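Local atomic coordinates of naphthalene dioxygenase large subunit (PDB entry 2B1X), a protein that forms the large subunit of a Rieske-type ring-hydroxylating dioxygenase, pairing a [2Fe-2S] cluster domain with a catalytic domain that holds a mononuclear iron(III) ion. Residues D20-A25 / N394-R399; A50-I55 / V73-G78; E80-L85 / S116-L121. All coordinates share one frame; numbering follows the deposited sequence.

Contact 1. Residues D20-A25 / N394-R399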
loop_
_atom_site.group_PDB
_atom_site.type_symbol
_atom_site.label_atom_id
_atom_site.label_comp_id
_atom_site.label_asym_id
_atom_site.label_seq_id
_atom_site.Cartn_x
_atom_site.Cartn_y
_atom_site.Cartn_z
ATOM N N ASP A 20 -36.830 6.500 17.354
ATOM C CA ASP A 20 -35.897 7.605 17.626
ATOM C C ASP A 20 -35.520 8.376 16.348
ATOM O O ASP A 20 -35.065 9.497 16.436
ATOM C CB ASP A 20 -34.605 7.080 18.296
ATOM C CG ASP A 20 -34.825 6.598 19.727
ATOM O OD1 ASP A 20 -35.935 6.792 20.281
ATOM O OD2 ASP A 20 -33.948 6.004 20.393
ATOM N N TRP A 21 -35.716 7.755 15.176
ATOM C CA TRP A 21 -35.186 8.250 13.890
ATOM C C TRP A 21 -33.646 8.383 13.922
ATOM O O TRP A 21 -33.097 9.416 13.523
ATOM C CB TRP A 21 -35.837 9.579 13.468
ATOM C CG TRP A 21 -37.342 9.502 13.150
ATOM C CD1 TRP A 21 -38.230 8.559 13.605
ATOM C CD2 TRP A 21 -38.102 10.386 12.308
ATOM N NE1 TRP A 21 -39.491 8.813 13.113
ATOM C CE2 TRP A 21 -39.450 9.934 12.326
ATOM C CE3 TRP A 21 -37.798 11.543 11.573
ATOM C CZ2 TRP A 21 -40.480 10.573 11.608
ATOM C CZ3 TRP A 21 -38.819 12.189 10.875
ATOM C CH2 TRP A 21 -40.148 11.690 10.890
ATOM N N THR A 22 -32.983 7.363 14.455
ATOM C CA THR A 22 -31.523 7.278 14.428
ATOM C C THR A 22 -31.128 5.953 13.816
ATOM O O THR A 22 -31.973 5.085 13.647
ATOM C CB THR A 22 -30.886 7.412 15.820
ATOM O OG1 THR A 22 -31.231 6.274 16.619
ATOM C CG2 THR A 22 -31.445 8.630 16.589
ATOM N N VAL A 23 -29.853 5.806 13.484
ATOM C CA VAL A 23 -29.311 4.543 12.939
ATOM C C VAL A 23 -27.938 4.338 13.596
ATOM O O VAL A 23 -27.234 5.330 13.772
ATOM C CB VAL A 23 -29.196 4.607 11.367
ATOM C CG1 VAL A 23 -28.430 3.367 10.790
ATOM C CG2 VAL A 23 -30.555 4.666 10.747
ATOM N N PRO A 24 -27.574 3.103 13.993
ATOM C CA PRO A 24 -26.241 2.818 14.545
ATOM C C PRO A 24 -25.089 3.197 13.627
ATOM O O PRO A 24 -25.084 2.858 12.450
ATOM C CB PRO A 24 -26.244 1.292 14.718
ATOM C CG PRO A 24 -27.689 0.941 14.844
ATOM C CD PRO A 24 -28.416 1.887 13.977
ATOM N N ALA A 25 -24.110 3.875 14.206
ATOM C CA ALA A 25 -22.925 4.338 13.490
ATOM C C ALA A 25 -22.030 3.224 12.999
ATOM O O ALA A 25 -21.161 3.444 12.137
ATOM C CB ALA A 25 -22.111 5.324 14.409
ATOM N N ASN A 394 -27.777 10.726 13.371
ATOM C CA ASN A 394 -29.016 11.414 13.641
ATOM C C ASN A 394 -29.784 11.640 12.327
ATOM O O ASN A 394 -29.366 12.423 11.465
ATOM C CB ASN A 394 -28.762 12.740 14.420
ATOM C CG ASN A 394 -30.064 13.465 14.830
ATOM O OD1 ASN A 394 -30.835 13.907 13.979
ATOM N ND2 ASN A 394 -30.271 13.633 16.147
ATOM N N TYR A 395 -30.908 10.935 12.193
ATOM C CA TYR A 395 -31.791 11.124 11.079
ATOM C C TYR A 395 -33.139 11.734 11.527
ATOM O O TYR A 395 -34.207 11.442 10.934
ATOM C CB TYR A 395 -31.987 9.771 10.384
ATOM C CG TYR A 395 -30.769 9.374 9.567
ATOM C CD1 TYR A 395 -29.901 8.390 10.031
ATOM C CD2 TYR A 395 -30.499 9.972 8.311
ATOM C CE1 TYR A 395 -28.787 8.026 9.296
ATOM C CE2 TYR A 395 -29.374 9.578 7.555
ATOM C CZ TYR A 395 -28.532 8.620 8.077
ATOM O OH TYR A 395 -27.419 8.221 7.397
ATOM N N GLN A 396 -33.081 12.593 12.549
ATOM C CA GLN A 396 -34.307 13.107 13.165
ATOM C C GLN A 396 -34.959 14.331 12.493
ATOM O O GLN A 396 -35.893 14.916 13.042
ATOM C CB GLN A 396 -34.064 13.451 14.637
ATOM C CG GLN A 396 -33.533 12.270 15.494
ATOM C CD GLN A 396 -33.528 12.625 16.971
ATOM O OE1 GLN A 396 -33.130 13.733 17.352
ATOM N NE2 GLN A 396 -33.947 11.681 17.808
ATOM N N MET A 397 -34.456 14.739 11.342
ATOM C CA MET A 397 -35.032 15.892 10.643
ATOM C C MET A 397 -36.506 15.649 10.312
ATOM O O MET A 397 -36.843 14.788 9.493
ATOM C CB MET A 397 -34.235 16.189 9.368
ATOM C CG MET A 397 -34.600 17.515 8.720
ATOM S SD MET A 397 -33.736 17.709 7.191
ATOM C CE MET A 397 -32.192 18.266 7.768
ATOM N N GLY A 398 -37.398 16.416 10.970
ATOM C CA GLY A 398 -38.819 16.333 10.663
ATOM C C GLY A 398 -39.559 15.507 11.703
ATOM O O GLY A 398 -40.789 15.432 11.695
ATOM N N ARG A 399 -38.821 14.882 12.604
ATOM C CA ARG A 399 -39.456 14.106 13.670
ATOM C C ARG A 399 -40.440 15.017 14.407
ATOM O O ARG A 399 -40.105 16.160 14.805
ATOM C CB ARG A 399 -38.426 13.551 14.629
ATOM C CG ARG A 399 -38.891 12.361 15.428
ATOM C CD ARG A 399 -37.806 11.773 16.313
ATOM N NE ARG A 399 -38.289 10.674 17.135
ATOM C CZ ARG A 399 -38.712 10.822 18.389
ATOM N NH1 ARG A 399 -38.707 12.025 18.949
ATOM N NH2 ARG A 399 -39.138 9.774 19.086
#
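Gln396 and Tyr395 each give a hydrogen bond to a carbonyl of the 20-25 segment, and the Trp21 ring lies against Arg399. The side-chain amide of Gln396 donates through NE2 to Asp20 O at 2.8 Å, nearly straight (163°) and in the plane of both the carbonyl and the amide. One residue on, Trp21 O accepts from Tyr395 N at 3.0 Å, a more bent bond. Asn394 OD1 takes the N-H of Gln396 at 3.0 Å in an Asx turn, while its ND2 donates to Gln396 OE1 from above the carbonyl plane. From Gln396 to Arg399 the chain makes a type II turn, closed by Arg399 N on Gln396 O, with Gly398 at a positive phi. The turn sets Arg399 CA over the six-membered ring of Trp21, a CH-pi contact 3.7 Å from the ring centroid. CG of Arg399, anti to the backbone N (chi1 -158°), lies 3.8 Å above the Trp21 ring plane, over its centre; NE donates to Ser19 O. Val23 CG2 touches Tyr395 CD1 at 3.8 Å, and Tyr395 OH is hydrogen-bonded to Asp208. Strand 22-24, near the N-terminus, is thus tied to the catalytic domain, pairing antiparallel with strand 392-394 (Thr22 and Asn394 a non-hydrogen-bonded pair) at the interface with the second subunit, whose Arg91 donates to Asn394 O; helix 4-16 touches Thr22 and helix 422-436 packs on Val23 and Tyr395.

Contact 2. Residues A50-I55 / V73-G78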
loop_
_atom_site.group_PDB
_atom_site.type_symbol
_atom_site.label_atom_id
_atom_site.label_comp_id
_atom_site.label_asym_id
_atom_site.label_seq_id
_atom_site.Cartn_x
_atom_site.Cartn_y
_atom_site.Cartn_z
ATOM N N ALA A 50 -24.463 -0.612 -16.988
ATOM C CA ALA A 50 -24.125 0.154 -18.182
ATOM C C ALA A 50 -25.352 0.782 -18.765
ATOM O O ALA A 50 -26.481 0.354 -18.461
ATOM C CB ALA A 50 -23.442 -0.764 -19.223
ATOM N N HIS A 51 -25.149 1.803 -19.598
ATOM C CA HIS A 51 -26.246 2.326 -20.414
ATOM C C HIS A 51 -26.160 1.682 -21.792
ATOM O O HIS A 51 -25.057 1.457 -22.311
ATOM C CB HIS A 51 -26.187 3.861 -20.515
ATOM C CG HIS A 51 -27.460 4.499 -21.006
ATOM N ND1 HIS A 51 -27.728 4.689 -22.349
ATOM C CD2 HIS A 51 -28.521 5.016 -20.335
ATOM C CE1 HIS A 51 -28.904 5.276 -22.484
ATOM N NE2 HIS A 51 -29.402 5.492 -21.278
ATOM N N GLU A 52 -27.320 1.368 -22.378
ATOM C CA GLU A 52 -27.376 0.771 -23.707
ATOM C C GLU A 52 -26.668 1.588 -24.788
ATOM O O GLU A 52 -26.137 1.028 -25.760
ATOM C CB GLU A 52 -28.828 0.542 -24.109
ATOM C CG GLU A 52 -29.420 -0.701 -23.478
ATOM C CD GLU A 52 -30.783 -1.052 -24.055
ATOM O OE1 GLU A 52 -31.733 -1.237 -23.254
ATOM O OE2 GLU A 52 -30.911 -1.128 -25.303
ATOM N N SER A 53 -26.683 2.916 -24.647
ATOM C CA SER A 53 -25.985 3.791 -25.609
ATOM C C SER A 53 -24.451 3.692 -25.567
ATOM O O SER A 53 -23.790 4.274 -26.435
ATOM C CB SER A 53 -26.397 5.264 -25.447
ATOM O OG SER A 53 -25.874 5.768 -24.232
ATOM N N GLU A 54 -23.899 2.999 -24.564
ATOM C CA GLU A 54 -22.453 2.702 -24.501
ATOM C C GLU A 54 -22.041 1.540 -25.418
ATOM O O GLU A 54 -20.874 1.412 -25.816
ATOM C CB GLU A 54 -22.019 2.368 -23.068
ATOM C CG GLU A 54 -22.301 3.424 -21.989
ATOM C CD GLU A 54 -21.627 3.053 -20.683
ATOM O OE1 GLU A 54 -20.409 3.334 -20.545
ATOM O OE2 GLU A 54 -22.302 2.467 -19.791
ATOM N N ILE A 55 -23.001 0.669 -25.725
ATOM C CA ILE A 55 -22.758 -0.501 -26.556
ATOM C C ILE A 55 -23.773 -0.532 -27.697
ATOM O O ILE A 55 -24.593 -1.451 -27.803
ATOM C CB ILE A 55 -22.783 -1.777 -25.691
ATOM C CG1 ILE A 55 -24.054 -1.833 -24.827
ATOM C CG2 ILE A 55 -21.542 -1.764 -24.772
ATOM C CD1 ILE A 55 -24.347 -3.172 -24.165
ATOM N N VAL A 73 -20.353 -6.754 -20.551
ATOM C CA VAL A 73 -21.701 -6.377 -20.905
ATOM C C VAL A 73 -21.626 -5.987 -22.366
ATOM O O VAL A 73 -20.931 -5.051 -22.700
ATOM C CB VAL A 73 -22.229 -5.214 -19.997
ATOM C CG1 VAL A 73 -23.654 -4.766 -20.441
ATOM C CG2 VAL A 73 -22.230 -5.662 -18.546
ATOM N N CYS A 74 -22.294 -6.732 -23.237
ATOM C CA CYS A 74 -22.090 -6.540 -24.671
ATOM C C CYS A 74 -23.364 -6.657 -25.487
ATOM O O CYS A 74 -24.378 -7.160 -25.008
ATOM C CB CYS A 74 -21.020 -7.499 -25.201
ATOM S SG CYS A 74 -21.433 -9.261 -25.108
ATOM N N ARG A 75 -23.324 -6.122 -26.699
ATOM C CA ARG A 75 -24.373 -6.357 -27.680
ATOM C C ARG A 75 -23.802 -7.420 -28.600
ATOM O O ARG A 75 -22.753 -7.214 -29.232
ATOM C CB ARG A 75 -24.704 -5.081 -28.465
ATOM C CG ARG A 75 -25.986 -5.197 -29.351
ATOM C CD ARG A 75 -26.406 -3.898 -30.012
ATOM N NE ARG A 75 -26.598 -2.793 -29.069
ATOM C CZ ARG A 75 -27.747 -2.474 -28.465
ATOM N NH1 ARG A 75 -28.846 -3.175 -28.668
ATOM N NH2 ARG A 75 -27.787 -1.444 -27.648
ATOM N N ASP A 76 -24.459 -8.571 -28.669
ATOM C CA ASP A 76 -23.835 -9.696 -29.390
ATOM C C ASP A 76 -24.096 -9.625 -30.893
ATOM O O ASP A 76 -24.757 -8.679 -31.376
ATOM C CB ASP A 76 -24.180 -11.069 -28.767
ATOM C CG ASP A 76 -25.623 -11.506 -28.995
ATOM O OD1 ASP A 76 -26.364 -10.939 -29.854
ATOM O OD2 ASP A 76 -26.104 -12.434 -28.319
ATOM N N GLU A 77 -23.594 -10.613 -31.634
ATOM C CA GLU A 77 -23.730 -10.587 -33.098
ATOM C C GLU A 77 -25.182 -10.736 -33.607
ATOM O O GLU A 77 -25.456 -10.421 -34.758
ATOM C CB GLU A 77 -22.746 -11.554 -33.780
ATOM C CG GLU A 77 -21.277 -11.231 -33.469
ATOM C CD GLU A 77 -20.702 -10.041 -34.252
ATOM O OE1 GLU A 77 -20.530 -10.172 -35.489
ATOM O OE2 GLU A 77 -20.407 -8.986 -33.641
ATOM N N GLY A 78 -26.098 -11.166 -32.734
ATOM C CA GLY A 78 -27.529 -11.183 -33.022
ATOM C C GLY A 78 -28.291 -9.973 -32.511
ATOM O O GLY A 78 -29.514 -9.890 -32.693
#
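Two sheets of the Rieske domain meet where Ile55 and Arg75 touch, just beyond strand 47-51 and at the end of strand 69-75. Arg75 NE donates to the backbone carbonyl Ile55 O at 2.7 Å, a fairly straight bond (156°) lying in the carbonyl plane and close to the guanidinium plane. NH2 of the same arginine reaches that oxygen at 3.2 Å in a weak second bond, so one edge of the guanidinium straddles a single acceptor. The bend at chi3 (-55°) turns NE back from the otherwise extended chain. Glu52 adds a long salt bridge, its OE2 3.9 Å from Arg75 NH2, with the two flat groups turned 48° apart; its other oxygen, OE1, is hydrogen-bonded to Ser150. Strand 47-51 belongs to a three-stranded antiparallel sheet and strand 69-75 to a four-stranded one, and a 3-10 segment, 52-54, carries the chain from the former to Ile55. An apolar patch lies beside the polar contacts: Val73 CG1 lies 4.1 Å from Ile55 CD1 and 4.2 Å from Ala50 CB. The methyl CD1 of Ile55 also rests on the strand backbone, 3.9 Å from Cys74 C, while its CG2 branch comes equally near Val73 O. Ile155 of strand 154-158 packs on both Ile55 and Val73, and Ile81 of strand 81-85 touches Ile55 and Arg75.

Contact 3. Residues E80-L85 / S116-L121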
loop_
_atom_site.group_PDB
_atom_site.type_symbol
_atom_site.label_atom_id
_atom_site.label_comp_id
_atom_site.label_asym_id
_atom_site.label_seq_id
_atom_site.Cartn_x
_atom_site.Cartn_y
_atom_site.Cartn_z
ATOM N N GLU A 80 -28.499 -8.972 -29.296
ATOM C CA GLU A 80 -28.992 -9.181 -27.942
ATOM C C GLU A 80 -28.006 -8.639 -26.897
ATOM O O GLU A 80 -26.799 -8.727 -27.083
ATOM C CB GLU A 80 -29.223 -10.680 -27.703
ATOM C CG GLU A 80 -29.980 -10.989 -26.407
ATOM C CD GLU A 80 -30.293 -12.468 -26.213
ATOM O OE1 GLU A 80 -30.878 -13.095 -27.150
ATOM O OE2 GLU A 80 -29.951 -13.001 -25.112
ATOM N N ILE A 81 -28.519 -8.091 -25.798
ATOM C CA ILE A 81 -27.656 -7.604 -24.723
ATOM C C ILE A 81 -27.344 -8.789 -23.837
ATOM O O ILE A 81 -28.258 -9.476 -23.394
ATOM C CB ILE A 81 -28.311 -6.475 -23.867
ATOM C CG1 ILE A 81 -28.672 -5.249 -24.717
ATOM C CG2 ILE A 81 -27.387 -6.098 -22.678
ATOM C CD1 ILE A 81 -27.521 -4.576 -25.402
ATOM N N ARG A 82 -26.048 -8.989 -23.586
ATOM C CA ARG A 82 -25.524 -10.063 -22.759
ATOM C C ARG A 82 -24.720 -9.505 -21.616
ATOM O O ARG A 82 -24.166 -8.409 -21.732
ATOM C CB ARG A 82 -24.572 -10.945 -23.573
ATOM C CG ARG A 82 -25.193 -11.524 -24.795
ATOM C CD ARG A 82 -26.044 -12.734 -24.500
ATOM N NE ARG A 82 -26.701 -13.274 -25.690
ATOM C CZ ARG A 82 -27.134 -14.526 -25.778
ATOM N NH1 ARG A 82 -26.963 -15.365 -24.745
ATOM N NH2 ARG A 82 -27.730 -14.949 -26.895
ATOM N N GLY A 83 -24.666 -10.277 -20.530
ATOM C CA GLY A 83 -23.769 -10.063 -19.415
ATOM C C GLY A 83 -23.089 -11.399 -19.117
ATOM O O GLY A 83 -23.762 -12.347 -18.731
ATOM N N HIS A 84 -21.768 -11.455 -19.331
ATOM C CA HIS A 84 -20.966 -12.663 -19.172
ATOM C C HIS A 84 -19.948 -12.477 -18.083
ATOM O O HIS A 84 -19.186 -11.517 -18.136
ATOM C CB HIS A 84 -20.102 -12.912 -20.415
ATOM C CG HIS A 84 -20.837 -12.936 -21.711
ATOM N ND1 HIS A 84 -21.849 -13.843 -21.988
ATOM C CD2 HIS A 84 -20.650 -12.218 -22.842
ATOM C CE1 HIS A 84 -22.285 -13.640 -23.216
ATOM N NE2 HIS A 84 -21.558 -12.680 -23.762
ATOM N N LEU A 85 -19.850 -13.413 -17.141
ATOM C CA LEU A 85 -18.758 -13.391 -16.188
ATOM C C LEU A 85 -17.427 -13.447 -16.942
ATOM O O LEU A 85 -17.207 -14.342 -17.786
ATOM C CB LEU A 85 -18.860 -14.570 -15.179
ATOM C CG LEU A 85 -17.749 -14.641 -14.109
ATOM C CD1 LEU A 85 -17.975 -13.533 -13.080
ATOM C CD2 LEU A 85 -17.718 -16.034 -13.422
ATOM N N SER A 116 -17.906 -17.022 -28.688
ATOM C CA SER A 116 -18.723 -15.968 -29.320
ATOM C C SER A 116 -19.073 -14.890 -28.314
ATOM O O SER A 116 -19.155 -15.165 -27.114
ATOM C CB SER A 116 -20.003 -16.583 -29.878
ATOM O OG SER A 116 -20.775 -15.622 -30.549
ATOM N N ASN A 117 -19.333 -13.661 -28.789
ATOM C CA ASN A 117 -19.851 -12.618 -27.893
ATOM C C ASN A 117 -21.278 -12.933 -27.413
ATOM O O ASN A 117 -21.820 -12.298 -26.513
ATOM C CB ASN A 117 -19.746 -11.209 -28.514
ATOM C CG ASN A 117 -20.386 -11.112 -29.864
ATOM O OD1 ASN A 117 -21.225 -11.938 -30.251
ATOM N ND2 ASN A 117 -19.993 -10.085 -30.610
ATOM N N THR A 118 -21.849 -13.948 -28.029
ATOM C CA THR A 118 -23.050 -14.623 -27.563
ATOM C C THR A 118 -22.818 -15.309 -26.178
ATOM O O THR A 118 -23.754 -15.551 -25.393
ATOM C CB THR A 118 -23.290 -15.705 -28.644
ATOM O OG1 THR A 118 -24.412 -15.379 -29.468
ATOM C CG2 THR A 118 -23.549 -17.033 -28.044
ATOM N N GLY A 119 -21.564 -15.652 -25.902
ATOM C CA GLY A 119 -21.214 -16.438 -24.706
ATOM C C GLY A 119 -20.887 -17.902 -24.998
ATOM O O GLY A 119 -20.289 -18.599 -24.164
ATOM N N SER A 120 -21.288 -18.390 -26.172
ATOM C CA SER A 120 -21.071 -19.799 -26.525
ATOM C C SER A 120 -19.596 -20.104 -26.749
ATOM O O SER A 120 -18.904 -19.361 -27.466
ATOM C CB SER A 120 -21.845 -20.182 -27.794
ATOM O OG SER A 120 -23.243 -20.095 -27.574
ATOM N N LEU A 121 -19.130 -21.185 -26.109
ATOM C CA LEU A 121 -17.847 -21.756 -26.393
ATOM C C LEU A 121 -17.908 -22.370 -27.800
ATOM O O LEU A 121 -18.669 -23.317 -28.042
ATOM C CB LEU A 121 -17.498 -22.849 -25.360
ATOM C CG LEU A 121 -16.123 -23.538 -25.522
ATOM C CD1 LEU A 121 -14.954 -22.492 -25.553
ATOM C CD2 LEU A 121 -15.911 -24.549 -24.401
#
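His84 and Arg82, two residues apart on strand 81-85, both reach the backbone of the turn at 116-119, and a single hydrogen bond crosses the contact. His84 NE2 donates to Asn117 O at 2.8 Å and 162°; the oxygen lies in the plane of the imidazole, whereas the donor stands 52° above the plane of the carbonyl. The ring is carried toward the turn with CG anti to the carbonyl carbon (chi1 -53°). The Asn117 side chain is held elsewhere, ND2 giving a hydrogen bond to Thr103 O and OD1 accepting one from Glu77 N. Inside the type I turn, Gly119 N bonds to Ser116 O, and Ser116 OG takes the N-H of Thr118 as an ST turn. Electrostatic contacts gather at Arg82. Thr118 O sits over one face of its guanidinium, 3.3 Å from NH1 but at too poor an angle for a hydrogen bond, and Glu80 OE2 lies above the opposite face as a contact of charges alone. NE also has a salt bridge to Asp76. Packing is tight at His84: its CE1 is 3.3 Å from CA of Gly119, a residue at positive phi. Within the Rieske domain, strand 81-85, at one side of the four-stranded sheet beside strand 69-75, is thereby joined to the connection between strands 114-116 and 121-123.

In the fold
Contacts 2 and 3 are neighbours in the Rieske domain, their centres 11 Å apart, joined through the adjacent strands 69-75 and 81-85. Asp76 OD2 pairs with Arg82 NE at 2.8 Å in a salt bridge, and Cys74 SG packs 3.4 Å from Asn117 O, the acceptor of His84. Contact 1 lies across the centre of the chain, its centre about 42 Å from that of contact 2 and 46 Å from that of contact 3. The Met397 side chain of contact 1 is about 14 Å from the iron(III) ion, and the His84 side chain of contact 3 about 13 Å from the [2Fe-2S] cluster.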